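Local coordinates for kinase-associated protein B (Bacillus cereus, PDB 1Y71) that is of unknown function but probably acts in association with a kinase, at residues T15-T20 / E78-K83; I24-N29 / V36-A41; L40-H45 / K96-T101; F62-A67 / Q122-D127. All blocks are in the same frame, centred on the assembly; numbering follows the deposited sequence.

Interaction 1: T15-T20 / E78-K83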
# COMPACT_ATOMS: atom_id res chain seq x y z
N THR B 15 10.53 4.21 -4.84
CA THR B 15 10.45 5.35 -3.96
C THR B 15 10.84 6.56 -4.83
O THR B 15 11.57 6.41 -5.83
CB THR B 15 11.43 5.25 -2.76
OG1 THR B 15 12.75 5.10 -3.27
CG2 THR B 15 11.14 4.02 -1.85
N GLY B 16 10.34 7.75 -4.47
CA GLY B 16 10.62 8.99 -5.19
C GLY B 16 10.76 10.12 -4.18
O GLY B 16 10.01 10.20 -3.18
N ILE B 17 11.71 11.00 -4.44
CA ILE B 17 11.94 12.16 -3.61
C ILE B 17 11.48 13.34 -4.41
O ILE B 17 11.89 13.49 -5.58
CB ILE B 17 13.44 12.32 -3.25
CG1 ILE B 17 13.88 11.16 -2.35
CG2 ILE B 17 13.64 13.69 -2.51
CD1 ILE B 17 15.44 11.06 -2.17
N TYR B 18 10.60 14.15 -3.82
CA TYR B 18 10.02 15.30 -4.50
C TYR B 18 9.84 16.40 -3.48
O TYR B 18 9.13 16.21 -2.48
CB TYR B 18 8.65 14.94 -5.09
CG TYR B 18 7.99 16.08 -5.83
CD1 TYR B 18 8.33 16.37 -7.17
CD2 TYR B 18 7.03 16.88 -5.20
CE1 TYR B 18 7.73 17.43 -7.85
CE2 TYR B 18 6.42 17.93 -5.87
CZ TYR B 18 6.77 18.20 -7.19
OH TYR B 18 6.15 19.24 -7.87
N LYS B 19 10.49 17.54 -3.74
CA LYS B 19 10.40 18.73 -2.88
C LYS B 19 10.61 18.41 -1.41
O LYS B 19 9.87 18.90 -0.53
CB LYS B 19 9.06 19.46 -3.10
CG LYS B 19 8.92 19.92 -4.58
CD LYS B 19 8.33 21.29 -4.68
CE LYS B 19 8.90 22.02 -5.92
NZ LYS B 19 8.20 21.50 -7.12
N THR B 20 11.64 17.60 -1.18
CA THR B 20 12.10 17.14 0.15
C THR B 20 11.23 16.06 0.79
O THR B 20 11.58 15.53 1.86
CB THR B 20 12.33 18.31 1.19
OG1 THR B 20 11.07 18.73 1.77
CG2 THR B 20 13.07 19.50 0.58
N GLU B 78 15.07 11.16 -12.68
CA GLU B 78 15.43 9.74 -12.57
C GLU B 78 16.43 9.41 -11.45
O GLU B 78 16.43 8.29 -10.93
CB GLU B 78 15.90 9.19 -13.93
CG GLU B 78 17.29 9.65 -14.34
CD GLU B 78 17.61 9.45 -15.84
OE1 GLU B 78 16.76 8.92 -16.60
OE2 GLU B 78 18.74 9.86 -16.25
N GLN B 79 17.25 10.38 -11.05
CA GLN B 79 18.27 10.18 -10.00
C GLN B 79 17.61 10.04 -8.63
O GLN B 79 18.23 9.53 -7.69
CB GLN B 79 19.21 11.40 -9.90
CG GLN B 79 19.44 12.14 -11.22
CD GLN B 79 18.67 13.43 -11.32
OE1 GLN B 79 18.79 14.32 -10.47
NE2 GLN B 79 17.89 13.56 -12.37
N MSE B 80 16.38 10.54 -8.54
CA MSE B 80 15.67 10.61 -7.27
C MSE B 80 14.67 9.45 -7.17
O MSE B 80 13.86 9.43 -6.23
CB MSE B 80 14.97 11.98 -7.12
CG MSE B 80 15.90 13.18 -7.40
SE MSE B 80 17.40 13.12 -6.16
CE MSE B 80 16.60 14.00 -4.64
N VAL B 81 14.69 8.55 -8.15
CA VAL B 81 13.81 7.39 -8.18
C VAL B 81 14.61 6.09 -7.90
O VAL B 81 15.69 5.87 -8.49
CB VAL B 81 13.00 7.27 -9.52
CG1 VAL B 81 12.06 6.04 -9.51
CG2 VAL B 81 12.16 8.53 -9.77
N LYS B 82 14.10 5.24 -7.02
CA LYS B 82 14.78 3.97 -6.70
C LYS B 82 13.78 2.81 -6.65
O LYS B 82 12.66 3.01 -6.17
CB LYS B 82 15.47 4.10 -5.34
CG LYS B 82 16.62 3.15 -5.19
CD LYS B 82 16.67 2.49 -3.82
CE LYS B 82 17.73 3.15 -2.95
NZ LYS B 82 18.99 3.38 -3.73
N LYS B 83 14.16 1.62 -7.15
CA LYS B 83 13.32 0.41 -7.03
C LYS B 83 12.94 0.15 -5.57
O LYS B 83 13.79 0.24 -4.68
CB LYS B 83 14.09 -0.82 -7.56
CG LYS B 83 13.20 -2.05 -7.80
CD LYS B 83 13.93 -3.14 -8.60
CE LYS B 83 13.02 -4.36 -8.78
NZ LYS B 83 11.63 -4.07 -9.33
O HOH W 1 13.93 7.69 -3.96

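Interaction 2: I24-N29 / V36-A41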
# COMPACT_ATOMS: atom_id res chain seq x y z
N ILE B 24 6.46 6.33 -1.63
CA ILE B 24 6.40 5.07 -2.39
C ILE B 24 5.36 5.29 -3.46
O ILE B 24 4.27 5.86 -3.19
CB ILE B 24 6.03 3.88 -1.48
CG1 ILE B 24 7.17 3.65 -0.49
CG2 ILE B 24 5.60 2.61 -2.30
CD1 ILE B 24 6.80 2.91 0.79
N GLY B 25 5.67 4.86 -4.67
CA GLY B 25 4.73 5.03 -5.79
C GLY B 25 4.91 4.03 -6.90
O GLY B 25 5.68 3.08 -6.79
N GLU B 26 4.19 4.26 -7.98
CA GLU B 26 4.25 3.37 -9.12
C GLU B 26 4.66 4.15 -10.37
O GLU B 26 4.11 5.22 -10.63
CB GLU B 26 2.89 2.67 -9.28
CG GLU B 26 2.83 1.71 -10.45
CD GLU B 26 1.42 1.31 -10.80
OE1 GLU B 26 0.45 1.89 -10.25
OE2 GLU B 26 1.30 0.42 -11.65
N VAL B 27 5.64 3.66 -11.11
CA VAL B 27 6.02 4.32 -12.37
C VAL B 27 4.85 4.16 -13.36
O VAL B 27 4.41 3.04 -13.61
CB VAL B 27 7.34 3.74 -12.94
CG1 VAL B 27 7.63 4.28 -14.36
CG2 VAL B 27 8.51 4.05 -11.97
N THR B 28 4.33 5.28 -13.86
CA THR B 28 3.24 5.23 -14.84
C THR B 28 3.64 5.76 -16.23
O THR B 28 2.91 5.57 -17.20
CB THR B 28 1.96 5.94 -14.35
OG1 THR B 28 2.20 7.34 -14.23
CG2 THR B 28 1.50 5.40 -12.97
N ASN B 29 4.79 6.42 -16.33
CA ASN B 29 5.30 6.87 -17.63
C ASN B 29 6.77 7.25 -17.47
O ASN B 29 7.21 7.67 -16.39
CB ASN B 29 4.47 8.06 -18.17
CG ASN B 29 4.59 8.26 -19.70
OD1 ASN B 29 4.82 7.32 -20.48
ND2 ASN B 29 4.40 9.51 -20.14
N VAL B 36 7.15 9.71 -14.40
CA VAL B 36 5.90 10.08 -13.78
C VAL B 36 5.64 8.98 -12.75
O VAL B 36 5.68 7.78 -13.09
CB VAL B 36 4.72 10.21 -14.80
CG1 VAL B 36 3.49 10.66 -14.08
CG2 VAL B 36 5.08 11.23 -15.91
N VAL B 37 5.44 9.39 -11.49
CA VAL B 37 5.21 8.46 -10.37
C VAL B 37 3.83 8.73 -9.79
O VAL B 37 3.50 9.88 -9.43
CB VAL B 37 6.35 8.63 -9.29
CG1 VAL B 37 6.09 7.80 -8.01
CG2 VAL B 37 7.73 8.27 -9.89
N LYS B 38 3.01 7.67 -9.71
CA LYS B 38 1.74 7.72 -9.02
C LYS B 38 1.97 7.41 -7.55
O LYS B 38 2.40 6.30 -7.19
CB LYS B 38 0.75 6.73 -9.65
CG LYS B 38 -0.69 6.71 -9.08
CD LYS B 38 -1.36 5.33 -9.31
CE LYS B 38 -2.01 5.11 -10.67
NZ LYS B 38 -2.31 3.60 -10.91
N VAL B 39 1.66 8.38 -6.70
CA VAL B 39 1.95 8.29 -5.26
C VAL B 39 1.01 7.28 -4.59
O VAL B 39 -0.23 7.34 -4.73
CB VAL B 39 1.84 9.67 -4.56
CG1 VAL B 39 1.96 9.56 -3.03
CG2 VAL B 39 2.88 10.61 -5.10
N LEU B 40 1.60 6.34 -3.85
CA LEU B 40 0.80 5.37 -3.09
C LEU B 40 0.92 5.48 -1.56
O LEU B 40 -0.01 5.09 -0.83
CB LEU B 40 1.17 3.94 -3.52
CG LEU B 40 0.94 3.64 -4.99
CD1 LEU B 40 1.58 2.27 -5.36
CD2 LEU B 40 -0.56 3.70 -5.44
N ALA B 41 2.07 5.96 -1.09
CA ALA B 41 2.32 6.08 0.33
C ALA B 41 3.36 7.15 0.59
O ALA B 41 4.14 7.48 -0.31
CB ALA B 41 2.76 4.76 0.92

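Interaction 3: L40-H45 / K96-T101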
# COMPACT_ATOMS: atom_id res chain seq x y z
N LEU B 40 1.60 6.34 -3.85
CA LEU B 40 0.80 5.37 -3.09
C LEU B 40 0.92 5.48 -1.56
O LEU B 40 -0.01 5.09 -0.83
CB LEU B 40 1.17 3.94 -3.52
CG LEU B 40 0.94 3.64 -4.99
CD1 LEU B 40 1.58 2.27 -5.36
CD2 LEU B 40 -0.56 3.70 -5.44
N ALA B 41 2.07 5.96 -1.09
CA ALA B 41 2.32 6.08 0.33
C ALA B 41 3.36 7.15 0.59
O ALA B 41 4.14 7.48 -0.31
CB ALA B 41 2.76 4.76 0.92
N VAL B 42 3.37 7.67 1.81
CA VAL B 42 4.34 8.66 2.26
C VAL B 42 5.38 8.04 3.21
O VAL B 42 5.01 7.44 4.21
CB VAL B 42 3.68 9.85 2.97
CG1 VAL B 42 4.75 10.97 3.27
CG2 VAL B 42 2.51 10.41 2.13
N LEU B 43 6.66 8.20 2.88
CA LEU B 43 7.77 7.79 3.76
C LEU B 43 8.35 8.96 4.56
O LEU B 43 8.77 8.80 5.72
CB LEU B 43 8.91 7.14 2.95
CG LEU B 43 8.70 5.75 2.36
CD1 LEU B 43 9.91 5.37 1.49
CD2 LEU B 43 8.41 4.69 3.43
N LYS B 44 8.40 10.13 3.93
CA LYS B 44 8.91 11.31 4.62
C LYS B 44 8.09 12.51 4.23
O LYS B 44 7.90 12.77 3.03
CB LYS B 44 10.40 11.55 4.32
CG LYS B 44 10.93 12.87 4.89
CD LYS B 44 12.29 13.17 4.30
CE LYS B 44 12.99 14.29 5.06
NZ LYS B 44 13.02 15.57 4.28
N HIS B 45 7.54 13.19 5.24
CA HIS B 45 6.75 14.39 5.01
C HIS B 45 7.71 15.53 4.69
O HIS B 45 8.82 15.59 5.27
CB HIS B 45 5.83 14.69 6.22
CG HIS B 45 4.76 15.69 5.91
ND1 HIS B 45 4.98 17.05 5.96
CD2 HIS B 45 3.46 15.53 5.54
CE1 HIS B 45 3.86 17.69 5.65
NE2 HIS B 45 2.93 16.79 5.37
N LYS B 96 0.11 9.80 8.39
CA LYS B 96 0.04 10.01 9.84
C LYS B 96 1.41 9.73 10.48
O LYS B 96 1.92 10.54 11.27
CB LYS B 96 -1.07 9.13 10.46
CG LYS B 96 -1.42 9.51 11.91
CD LYS B 96 -2.51 8.53 12.49
CE LYS B 96 -2.69 8.75 14.04
NZ LYS B 96 -1.43 8.43 14.82
N LEU B 97 2.00 8.59 10.15
CA LEU B 97 3.33 8.21 10.64
C LEU B 97 4.43 9.19 10.24
O LEU B 97 5.15 9.70 11.11
CB LEU B 97 3.71 6.80 10.19
CG LEU B 97 5.08 6.26 10.63
CD1 LEU B 97 5.12 6.04 12.16
CD2 LEU B 97 5.46 4.96 9.91
N ALA B 98 4.54 9.47 8.94
CA ALA B 98 5.54 10.41 8.43
C ALA B 98 5.49 11.77 9.18
O ALA B 98 6.51 12.36 9.56
CB ALA B 98 5.32 10.62 6.92
N LEU B 99 4.29 12.24 9.41
CA LEU B 99 4.07 13.49 10.09
C LEU B 99 4.49 13.44 11.56
O LEU B 99 5.14 14.37 12.07
CB LEU B 99 2.59 13.87 9.98
CG LEU B 99 2.24 15.31 10.26
CD1 LEU B 99 2.93 16.19 9.25
CD2 LEU B 99 0.67 15.47 10.17
N GLU B 100 4.11 12.36 12.24
CA GLU B 100 4.49 12.21 13.66
C GLU B 100 6.01 12.13 13.79
O GLU B 100 6.61 12.79 14.68
CB GLU B 100 3.79 11.03 14.33
CG GLU B 100 2.33 11.37 14.66
CD GLU B 100 1.41 10.17 14.74
OE1 GLU B 100 1.88 9.00 14.61
OE2 GLU B 100 0.18 10.40 14.95
N THR B 101 6.65 11.42 12.86
CA THR B 101 8.11 11.32 12.80
C THR B 101 8.79 12.67 12.66
O THR B 101 9.73 13.00 13.43
CB THR B 101 8.57 10.32 11.68
OG1 THR B 101 8.09 9.03 12.03
CG2 THR B 101 10.09 10.25 11.48
O HOH W 2 8.56 12.49 8.01

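Interaction 4: F62-A67 / Q122-D127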
# COMPACT_ATOMS: atom_id res chain seq x y z
N PHE B 62 6.76 32.21 6.04
CA PHE B 62 6.75 30.79 6.36
C PHE B 62 5.39 30.16 6.01
O PHE B 62 4.41 30.32 6.75
CB PHE B 62 7.09 30.56 7.84
CG PHE B 62 7.67 29.20 8.14
CD1 PHE B 62 9.05 29.04 8.32
CD2 PHE B 62 6.84 28.08 8.28
CE1 PHE B 62 9.59 27.79 8.62
CE2 PHE B 62 7.37 26.83 8.57
CZ PHE B 62 8.75 26.69 8.74
N HIS B 63 5.34 29.46 4.87
CA HIS B 63 4.12 28.80 4.42
C HIS B 63 4.18 27.29 4.61
O HIS B 63 5.24 26.70 4.77
CB HIS B 63 3.83 29.14 2.95
CG HIS B 63 4.82 28.58 1.98
ND1 HIS B 63 5.02 27.22 1.81
CD2 HIS B 63 5.67 29.18 1.12
CE1 HIS B 63 5.94 27.02 0.89
NE2 HIS B 63 6.36 28.20 0.46
N GLU B 64 3.01 26.66 4.59
CA GLU B 64 2.95 25.23 4.69
C GLU B 64 3.30 24.57 3.36
O GLU B 64 3.20 25.17 2.29
CB GLU B 64 1.59 24.77 5.20
CG GLU B 64 0.46 25.00 4.26
CD GLU B 64 -0.83 24.44 4.79
OE1 GLU B 64 -1.65 23.95 3.97
OE2 GLU B 64 -1.02 24.47 6.05
N ARG B 65 3.72 23.32 3.45
CA ARG B 65 4.04 22.52 2.28
C ARG B 65 3.37 21.17 2.50
O ARG B 65 3.78 20.42 3.39
CB ARG B 65 5.55 22.40 2.14
CG ARG B 65 6.03 21.34 1.12
CD ARG B 65 7.48 21.58 0.71
NE ARG B 65 7.67 22.91 0.11
CZ ARG B 65 8.17 23.97 0.75
NH1 ARG B 65 8.54 23.89 2.03
NH2 ARG B 65 8.31 25.12 0.09
N ARG B 66 2.34 20.89 1.71
CA ARG B 66 1.63 19.59 1.77
C ARG B 66 2.38 18.43 1.10
O ARG B 66 3.03 18.61 0.08
CB ARG B 66 0.23 19.71 1.11
CG ARG B 66 -0.83 20.40 1.91
CD ARG B 66 -2.15 20.49 1.10
NE ARG B 66 -3.26 20.71 2.02
CZ ARG B 66 -4.29 19.90 2.21
NH1 ARG B 66 -4.41 18.77 1.53
NH2 ARG B 66 -5.21 20.24 3.09
N ALA B 67 2.25 17.22 1.66
CA ALA B 67 2.65 15.99 0.97
C ALA B 67 1.89 15.82 -0.33
O ALA B 67 0.76 16.34 -0.47
CB ALA B 67 2.41 14.75 1.88
N GLN B 122 1.43 20.91 12.98
CA GLN B 122 0.26 20.68 13.84
C GLN B 122 -1.04 21.03 13.08
O GLN B 122 -2.01 20.29 13.13
CB GLN B 122 0.35 21.44 15.17
CG GLN B 122 1.36 20.87 16.16
CD GLN B 122 1.59 21.78 17.38
OE1 GLN B 122 1.83 22.99 17.24
NE2 GLN B 122 1.51 21.20 18.58
N GLN B 123 -1.02 22.14 12.36
CA GLN B 123 -2.17 22.53 11.54
C GLN B 123 -2.38 21.59 10.37
O GLN B 123 -3.53 21.19 10.10
CB GLN B 123 -2.01 23.96 11.00
CG GLN B 123 -3.28 24.50 10.31
CD GLN B 123 -4.52 24.38 11.19
OE1 GLN B 123 -4.48 24.70 12.37
NE2 GLN B 123 -5.62 23.88 10.61
N LEU B 124 -1.30 21.26 9.67
CA LEU B 124 -1.38 20.33 8.53
C LEU B 124 -2.06 19.03 8.94
O LEU B 124 -2.90 18.49 8.20
CB LEU B 124 0.00 20.05 7.96
CG LEU B 124 0.55 20.94 6.85
CD1 LEU B 124 1.89 20.43 6.47
CD2 LEU B 124 -0.39 20.96 5.64
N LYS B 125 -1.72 18.55 10.13
CA LYS B 125 -2.31 17.35 10.72
C LYS B 125 -3.85 17.47 10.79
O LYS B 125 -4.57 16.50 10.55
CB LYS B 125 -1.72 17.11 12.11
CG LYS B 125 -2.31 15.90 12.83
CD LYS B 125 -1.63 15.59 14.15
CE LYS B 125 -2.37 14.43 14.85
NZ LYS B 125 -1.48 13.63 15.76
N LYS B 126 -4.33 18.67 11.11
CA LYS B 126 -5.77 18.90 11.18
C LYS B 126 -6.36 18.98 9.77
O LYS B 126 -7.40 18.39 9.50
CB LYS B 126 -6.07 20.16 11.99
CG LYS B 126 -5.55 20.07 13.41
CD LYS B 126 -5.93 21.31 14.24
CE LYS B 126 -5.48 21.18 15.69
NZ LYS B 126 -5.48 22.50 16.37
N ASP B 127 -5.64 19.66 8.88
CA ASP B 127 -6.07 19.82 7.49
C ASP B 127 -6.20 18.49 6.74
O ASP B 127 -7.11 18.32 5.93
CB ASP B 127 -5.12 20.74 6.75
CG ASP B 127 -5.09 22.15 7.35
OD1 ASP B 127 -5.99 22.50 8.13
OD2 ASP B 127 -4.15 22.90 7.01

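Interaction 1: T15-T20 / E78-K83
Thr-15 and Lys-82 form an antiparallel hydrogen-bonded pair. Thr-15 N donates to Lys-82 O at 2.8 Å, and Lys-82 N returns a bond to Thr-15 O at 3.0 Å. Two residue pairs further on, Ile-17 N reaches Met-80 O at 3.2 Å. Between these bonds lies the non-hydrogen-bonded pair Gly-16 and Val-81. Here two CA-H...O contacts run in opposite directions, one of them from Gly-16 CA to Met-80 O at 3.4 Å. The pairing sets strand 81-83 on the edge of the five-stranded antiparallel sheet, beside strand 13-18. The family belongs to the SH3 clan. A water binds both Thr-15 OG1 and Met-80 O, and donates to the carbonyl. Thr-15 OG1 sits between its own backbone N and carbonyl carbon (chi1 58°), and it lies 3.6 Å from Lys-82 CB. These two side chains run side by side in the same direction. The apolar contact is between Ile-17 and Met-80, a selenomethionine. The Met-80 chain bends at chi2 and chi3, and its CE methyl comes 3.7 Å from Ile-17 CG2. On the face opposite Thr-15 and Lys-82, Val-81 packs on Phe-8, Tyr-35 and Ile-76.

Interaction 2: I24-N29 / V36-A41
Ile-24 to Asn-29 and Val-36 to Ala-41 run antiparallel, with strand axes 4.3 Å apart at closest and an angle of 146° between their directions. They are the two arms of a beta hairpin in the antiparallel sheet. The register slips by one residue near each end. At one end Leu-40 and Ala-41 both face Ile-24, a classic beta bulge. Ile-24 O is gripped by two donors, Leu-40 N at 2.8 Å and Ala-41 N at 3.0 Å. At the other end Thr-28 N bonds to Val-36 O, and Val-36 N bonds to Asn-29 O. Gly-25 lies against Val-39 with the CA atoms only 4.3 Å apart. Gly-25 CA lies 3.0 Å from Lys-38 O and also touches Val-37 CG1.

Glu-26 and Lys-38 stand side by side on one face. CG of each is anti to its backbone N (chi1 180° and -176°). Lys-38 NZ forms a salt bridge with Glu-26 OE1 at 3.3 Å, with a weak hydrogen bond. The second subunit packs here: its Gly-11 meets Glu-26, its Ile-13 meets Lys-38 and its Ile-88 meets Leu-40. The two Glu-26 carboxylates, one from each subunit, also come close. The positive charge of Lys-38 may ease that repulsion. The Thr-28 and Lys-38 side chains cross at about a right angle, with Thr-28 CG2 3.7 Å from Lys-38 CB. Thr-28 OG1 lies 3.6 Å from Val-36 CG1.

Interaction 3: L40-H45 / K96-T101
Val-42 to His-45 pass beside one turn of helix 91-104, with Lys-44 CA and Ala-98 CA 5.2 Å apart. The contact joins the end of strand 34-42, where the chain turns a corner at Leu-43, to the helical part of the fold. Leu-43 and Lys-44 both face Lys-22 there, in a classic beta bulge.

Ala-98 points its methyl at the passing chain. Val-42 CG1 touches Ala-98 CB at 3.7 Å, and His-45 N lies 3.8 Å from the same methyl. The small side chain lets helix and backbone come close. No direct hydrogen bond crosses the contact. A water makes the polar link instead. It accepts from His-45 N at 3.0 Å and donates to Ala-98 O at 2.6 Å, and so ties a loop amide to a carbonyl of the helix.

His-45 CG is anti to the backbone N (chi1 -165°). Leu-99 CG is also anti to its own N, and the two side chains lie side by side, pointing the same way. The imidazole has polar partners outside the two segments. His-45 NE2 is hydrogen-bonded to Tyr-128 OH, and ND1 makes a weak hydrogen bond to Gln-102 OE1. With both nitrogens engaged, the rotation of the ring is probably well defined. Leu-121 and Leu-124 of helix 112-127 also pack on His-45. The ring therefore sits where the two helices and the loop come together. Over one ring face lies Leu-99 CD1 in a CH-pi contact, 3.7 Å from the centroid of the His-45 ring and 6° off its normal.

Interaction 4: F62-A67 / Q122-D127
Glu-64 and Leu-124 open the contact. Glu-64 CG lies between the backbone N and the carbonyl carbon (chi1 68°), and the chain is extended beyond it. The carboxylate reaches the helix, where Leu-124 CD2 touches Glu-64 CD and both its oxygens. Glu-64 OE2 is 3.6 Å from Leu-124 CD2. It also lies 3.6 Å from Asp-127 OD2, a meeting of like charges with the carboxylate planes 53° apart. This closeness could raise the affinity of either group for a proton. Gln-123 NE2 donates to Asp-127 OD1 at 2.9 Å, from above the carboxylate plane, and helps to hold that group.

Arg-65 points away from the helix, and its NH1 bonds to Gly-49 O and Val-47 O. Its backbone still takes part: Arg-65 O is 3.6 Å from Leu-124 CD1. Arg-66 follows with CG 3.8 Å from Leu-124 CD2. The chain is extended from CG to NE, and Arg-66 NH2 lies 3.7 Å from Asp-127 CB. The guanidinium and the Asp-127 carboxylate are nearly parallel, 9° apart, but no salt bridge forms. Ala-67 N ends the segment with a bond to Tyr-128 OH. At the surface, an irregular segment between strands 34-42 and 73-77 packs against the end of helix 112-127.

Overall arrangement
Interactions 1 and 2 belong to the same antiparallel sheet, with centres 10 Å apart. Strands 13-18 and 21-31 are neighbours in it, and Thr-15 CG2 lies 4.2 Å from Ile-24 CG1. Interaction 3 starts where interaction 2 ends, as both use Leu-40 and Ala-41. It is also tied to interaction 1, where Thr-20 O and Lys-44 NZ form a probable hydrogen bond of 2.8 Å. Interactions 3 and 4 meet between the two helices: His-45 CE1 is 3.5 Å from Leu-124 CD1. Interactions 2 and 4 lie on opposite sides of the chain's centre, centres about 22 Å apart. The second subunit packs on interaction 2, including Leu-40, which interaction 3 shares.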